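Local coordinates for surface presentation of antigens protein SpaS (Shigella flexneri, PDB 2VT1) that belongs to the type III secretion exporter family and is required for secretion of the Ipa proteins and for invasion, represented here by its cytoplasmic domain, at residues B[2-8]-B[20-26]; B[46-52]-B[70-74]. All coordinates share one frame; numbering follows the deposited sequence.

Interaction 1: B[2-8]-B[20-26]; sequences THIAIGI and ISLIETN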
# COMPACT_ATOMS: atom_id res chain seq x y z
N THR B 2 8.85 -3.24 12.92
CA THR B 2 9.00 -1.84 13.29
C THR B 2 8.38 -0.91 12.23
O THR B 2 7.59 -0.02 12.58
CB THR B 2 10.47 -1.45 13.56
OG1 THR B 2 11.14 -2.53 14.22
CG2 THR B 2 10.55 -0.19 14.44
N HIS B 3 8.72 -1.09 10.96
CA HIS B 3 8.13 -0.27 9.91
C HIS B 3 7.54 -1.13 8.81
O HIS B 3 8.15 -2.11 8.39
CB HIS B 3 9.15 0.70 9.32
CG HIS B 3 9.68 1.67 10.32
ND1 HIS B 3 10.96 1.60 10.83
CD2 HIS B 3 9.09 2.73 10.93
CE1 HIS B 3 11.13 2.57 11.70
NE2 HIS B 3 10.02 3.28 11.78
N ILE B 4 6.34 -0.74 8.38
CA ILE B 4 5.58 -1.48 7.37
C ILE B 4 5.09 -0.51 6.26
O ILE B 4 4.67 0.61 6.52
CB ILE B 4 4.34 -2.18 8.00
CG1 ILE B 4 4.77 -3.26 9.00
CG2 ILE B 4 3.48 -2.80 6.91
CD1 ILE B 4 3.65 -3.69 9.92
N ALA B 5 5.16 -0.96 5.01
CA ALA B 5 4.59 -0.23 3.89
C ALA B 5 3.79 -1.20 3.04
O ALA B 5 4.32 -2.23 2.62
CB ALA B 5 5.69 0.42 3.07
N ILE B 6 2.52 -0.90 2.81
CA ILE B 6 1.67 -1.73 1.95
C ILE B 6 1.12 -0.83 0.84
O ILE B 6 0.45 0.19 1.09
CB ILE B 6 0.48 -2.41 2.71
CG1 ILE B 6 0.90 -2.95 4.09
CG2 ILE B 6 -0.18 -3.50 1.83
CD1 ILE B 6 1.64 -4.31 4.14
N GLY B 7 1.45 -1.21 -0.38
CA GLY B 7 0.98 -0.50 -1.53
C GLY B 7 -0.39 -1.02 -1.88
O GLY B 7 -0.64 -2.22 -1.79
N ILE B 8 -1.28 -0.12 -2.27
CA ILE B 8 -2.66 -0.48 -2.62
C ILE B 8 -3.06 0.07 -3.99
O ILE B 8 -2.97 1.27 -4.26
CB ILE B 8 -3.67 -0.01 -1.57
CG1 ILE B 8 -3.31 -0.53 -0.19
CG2 ILE B 8 -5.07 -0.47 -1.95
CD1 ILE B 8 -3.57 -1.98 0.00
N ILE B 20 -3.03 -5.60 -3.30
CA ILE B 20 -1.74 -5.29 -2.67
C ILE B 20 -0.59 -5.40 -3.67
O ILE B 20 -0.27 -6.50 -4.13
CB ILE B 20 -1.45 -6.21 -1.46
CG1 ILE B 20 -2.46 -5.93 -0.33
CG2 ILE B 20 0.02 -6.03 -1.00
CD1 ILE B 20 -2.47 -6.98 0.77
N SER B 21 0.04 -4.27 -3.98
CA SER B 21 1.12 -4.16 -4.96
C SER B 21 2.54 -4.24 -4.37
O SER B 21 3.52 -4.39 -5.10
CB SER B 21 1.01 -2.82 -5.67
OG SER B 21 0.94 -1.75 -4.73
N LEU B 22 2.66 -4.11 -3.06
CA LEU B 22 3.95 -4.21 -2.42
C LEU B 22 3.77 -4.37 -0.92
O LEU B 22 2.81 -3.88 -0.33
CB LEU B 22 4.84 -2.99 -2.77
CG LEU B 22 4.66 -1.61 -2.12
CD1 LEU B 22 5.40 -1.51 -0.80
CD2 LEU B 22 5.15 -0.52 -3.05
N ILE B 23 4.68 -5.12 -0.33
CA ILE B 23 4.77 -5.19 1.11
C ILE B 23 6.24 -5.13 1.47
O ILE B 23 7.00 -6.03 1.13
CB ILE B 23 4.21 -6.50 1.69
CG1 ILE B 23 2.74 -6.69 1.28
CG2 ILE B 23 4.35 -6.49 3.21
CD1 ILE B 23 2.05 -7.87 1.96
N GLU B 24 6.64 -4.07 2.16
CA GLU B 24 8.02 -3.94 2.63
C GLU B 24 8.01 -3.60 4.12
O GLU B 24 7.00 -3.14 4.65
CB GLU B 24 8.78 -2.88 1.83
CG GLU B 24 8.80 -3.10 0.33
CD GLU B 24 9.60 -4.33 -0.10
OE1 GLU B 24 10.56 -4.70 0.60
OE2 GLU B 24 9.27 -4.91 -1.16
N THR B 25 9.13 -3.86 4.79
CA THR B 25 9.24 -3.63 6.21
C THR B 25 10.55 -2.91 6.52
O THR B 25 11.49 -2.91 5.72
CB THR B 25 9.22 -4.98 7.02
OG1 THR B 25 10.37 -5.78 6.67
CG2 THR B 25 7.95 -5.78 6.75
N ASN B 26 10.59 -2.29 7.70
CA ASN B 26 11.80 -1.65 8.22
C ASN B 26 12.44 -0.64 7.29
O ASN B 26 11.79 0.29 6.86
CB ASN B 26 12.78 -2.72 8.69
CG ASN B 26 12.26 -3.49 9.89
OD1 ASN B 26 11.57 -2.91 10.74
ND2 ASN B 26 12.56 -4.79 9.96
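From I4 to I8 the first strand runs against I20 to T25 of the second at an angle of 173°, the segment axes 4.6 Å apart at their closest: the two arms of an antiparallel beta hairpin. A5 and E24 form a hydrogen-bonded pair, A5 N donating to E24 O at 2.9 Å and E24 N returning the bond to A5 O at 3.0 Å. Further along, G7 N gives to L22 O at 3.0 Å, and S21 N donates to G7 O. I4, I6 and I8 face non-hydrogen-bonded partners T25, I23 and I20. Isoleucine suits these strands, its beta branch favouring the extended backbone while its carbons fill one face of the sheet. I6 works with both branches: CD1 lies 3.6 Å from I23 CG2, the two side chains running side by side, whereas CG2, anti to the backbone N, meets I20 CG2 at 3.8 Å. I8 CD1 touches I20 CG1 at 4.1 Å. Across the sheet, L22 CD1 folds over the backbone to A5 O, and glycine at position 7 leaves room for the side chains of S21 and L22. S21 OG bonds to a polar side chain of a separate protein chain, whose strand also pairs with I6 to I8. At the open end, N26 OD1 lies 3.4 Å from T2 CB, near the start of the chain, which, as in relatives, probably follows the autocleavage site. Main-chain bonds thus set the register, while the isoleucine face supplies an oily surface for the helices packed on it.

Interaction 2: B[46-52]-B[70-74]; sequences DVKLARK and EVLRL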
# COMPACT_ATOMS: atom_id res chain seq x y z
N ASP B 46 -2.11 4.18 9.11
CA ASP B 46 -3.14 3.42 9.80
C ASP B 46 -2.47 2.18 10.38
O ASP B 46 -2.28 1.17 9.72
CB ASP B 46 -4.26 3.04 8.84
CG ASP B 46 -5.41 2.34 9.54
OD1 ASP B 46 -5.23 1.79 10.64
OD2 ASP B 46 -6.51 2.33 8.95
N VAL B 47 -2.09 2.30 11.64
CA VAL B 47 -1.17 1.37 12.25
C VAL B 47 -1.75 -0.02 12.39
O VAL B 47 -1.05 -1.01 12.23
CB VAL B 47 -0.74 1.88 13.62
CG1 VAL B 47 0.17 0.87 14.27
CG2 VAL B 47 -0.04 3.21 13.48
N LYS B 48 -3.04 -0.11 12.70
CA LYS B 48 -3.66 -1.40 12.90
C LYS B 48 -3.90 -2.11 11.58
O LYS B 48 -3.75 -3.32 11.50
CB LYS B 48 -4.97 -1.26 13.68
CG LYS B 48 -4.80 -1.26 15.21
N LEU B 49 -4.23 -1.37 10.54
CA LEU B 49 -4.46 -1.97 9.22
C LEU B 49 -3.14 -2.43 8.60
O LEU B 49 -3.07 -3.50 8.03
CB LEU B 49 -5.17 -1.01 8.29
CG LEU B 49 -5.46 -1.54 6.88
CD1 LEU B 49 -6.35 -2.75 6.94
CD2 LEU B 49 -6.07 -0.43 5.99
N ALA B 50 -2.11 -1.61 8.70
CA ALA B 50 -0.80 -1.96 8.20
C ALA B 50 -0.35 -3.33 8.76
O ALA B 50 0.05 -4.22 8.01
CB ALA B 50 0.19 -0.87 8.55
N ARG B 51 -0.44 -3.48 10.08
CA ARG B 51 -0.11 -4.73 10.77
C ARG B 51 -0.93 -5.92 10.32
O ARG B 51 -0.41 -7.01 10.08
CB ARG B 51 -0.37 -4.56 12.26
CG ARG B 51 0.81 -4.09 13.11
CD ARG B 51 0.56 -4.49 14.59
NE ARG B 51 1.14 -3.56 15.56
CZ ARG B 51 0.47 -2.60 16.21
NH1 ARG B 51 1.09 -1.80 17.08
NH2 ARG B 51 -0.84 -2.43 15.99
N LYS B 52 -2.24 -5.71 10.27
CA LYS B 52 -3.19 -6.71 9.83
C LYS B 52 -2.80 -7.29 8.48
O LYS B 52 -2.71 -8.51 8.31
CB LYS B 52 -4.53 -6.00 9.69
CG LYS B 52 -5.75 -6.75 10.08
CD LYS B 52 -6.72 -5.73 10.71
CE LYS B 52 -8.17 -6.10 10.52
NZ LYS B 52 -9.05 -5.29 11.42
N GLU B 70 -12.33 -2.12 5.20
CA GLU B 70 -11.37 -1.34 6.00
C GLU B 70 -10.33 -0.68 5.10
O GLU B 70 -9.84 0.40 5.40
CB GLU B 70 -10.68 -2.23 7.04
CG GLU B 70 -9.78 -1.47 8.00
CD GLU B 70 -9.25 -2.33 9.14
OE1 GLU B 70 -9.59 -3.53 9.20
OE2 GLU B 70 -8.49 -1.79 9.98
N VAL B 71 -10.01 -1.34 3.98
CA VAL B 71 -9.03 -0.80 3.03
C VAL B 71 -9.72 0.18 2.11
O VAL B 71 -9.21 1.25 1.83
CB VAL B 71 -8.35 -1.92 2.21
CG1 VAL B 71 -7.49 -1.31 1.13
CG2 VAL B 71 -7.49 -2.79 3.13
N LEU B 72 -10.90 -0.19 1.64
CA LEU B 72 -11.66 0.61 0.72
C LEU B 72 -12.06 1.97 1.32
O LEU B 72 -12.18 2.96 0.61
CB LEU B 72 -12.89 -0.17 0.27
CG LEU B 72 -13.64 0.38 -0.93
CD1 LEU B 72 -12.68 0.65 -2.08
CD2 LEU B 72 -14.71 -0.63 -1.33
N ARG B 73 -12.26 2.03 2.63
CA ARG B 73 -12.56 3.30 3.27
C ARG B 73 -11.48 4.38 3.03
O ARG B 73 -11.80 5.57 2.90
CB ARG B 73 -12.81 3.09 4.78
CG ARG B 73 -11.66 3.45 5.67
CD ARG B 73 -11.89 2.93 7.07
NE ARG B 73 -10.97 3.51 8.04
CZ ARG B 73 -9.73 3.08 8.24
NH1 ARG B 73 -9.24 2.05 7.55
NH2 ARG B 73 -8.99 3.68 9.14
N LEU B 74 -10.21 3.98 2.93
CA LEU B 74 -9.13 4.92 2.64
C LEU B 74 -9.21 5.47 1.23
O LEU B 74 -9.05 6.66 1.00
CB LEU B 74 -7.75 4.28 2.86
CG LEU B 74 -7.50 3.71 4.25
CD1 LEU B 74 -6.11 3.10 4.32
CD2 LEU B 74 -7.67 4.79 5.32
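L49 reaches from helix 47-56 across to helix 68-80 and sits as a knob among E70, V71, R73 and L74. With its CG anti to the backbone N (chi1 180°), the branched end extends across the gap: CD1 lies 3.8 Å from E70 CG, against the aliphatic part of that chain, and 4.0 Å from V71 CG2, while CD2 meets L74 CD1 tip to tip at 3.9 Å. With the side chains that meet it, the leucine fills the gap between helix segments whose axes are 11.4 Å apart and cross at -128°, and this is the dense part of the contact. Polar groups flank it on the more open side. D46 OD2 accepts from two nitrogens of R73, NH2 at 2.8 Å and NH1 at 3.1 Å, the oxygen lying in the guanidinium plane while the carboxylate is turned 82° from it. NH1 also donates to E70 O, which holds the guanidinium group in place. D46 is the N-cap of its helix as well, its OD1 taking a weak bond from L49 N, so one short carboxylate serves both the helix start and the bridge. On the other flank the extended E70 presents the syn lone pair of OE1 to K52 NZ at 2.9 Å. Both bridges lie toward the surface, where solvent would probably screen them, whereas L49 is buried. The D46 backbone hydrogen-bonds to a separate protein chain. Both helices pack on the isoleucine face of the sheet, Y54 touching I4 and I23, and V71 touching I8.

Overall arrangement
Interaction 1 is the hairpin, with 8 of its 14 touching residues buried; interaction 2, with 2 of 7, lies nearer the surface and joins two helices on one face of that hairpin. Their centres are 12 Å apart. The first is held by main-chain bonds and branched aliphatic carbons, the second by side chains alone, a leucine knob flanked by salt bridges nearer the solvent. They meet directly: I4 CD1 lies 4.0 Å from R51 CA and I4 CG2 3.9 Å from A50 O, so the first helix rests on the isoleucines. Each contact also borders the separate partner chain, which extends the sheet along strand 4-9 and packs on L74.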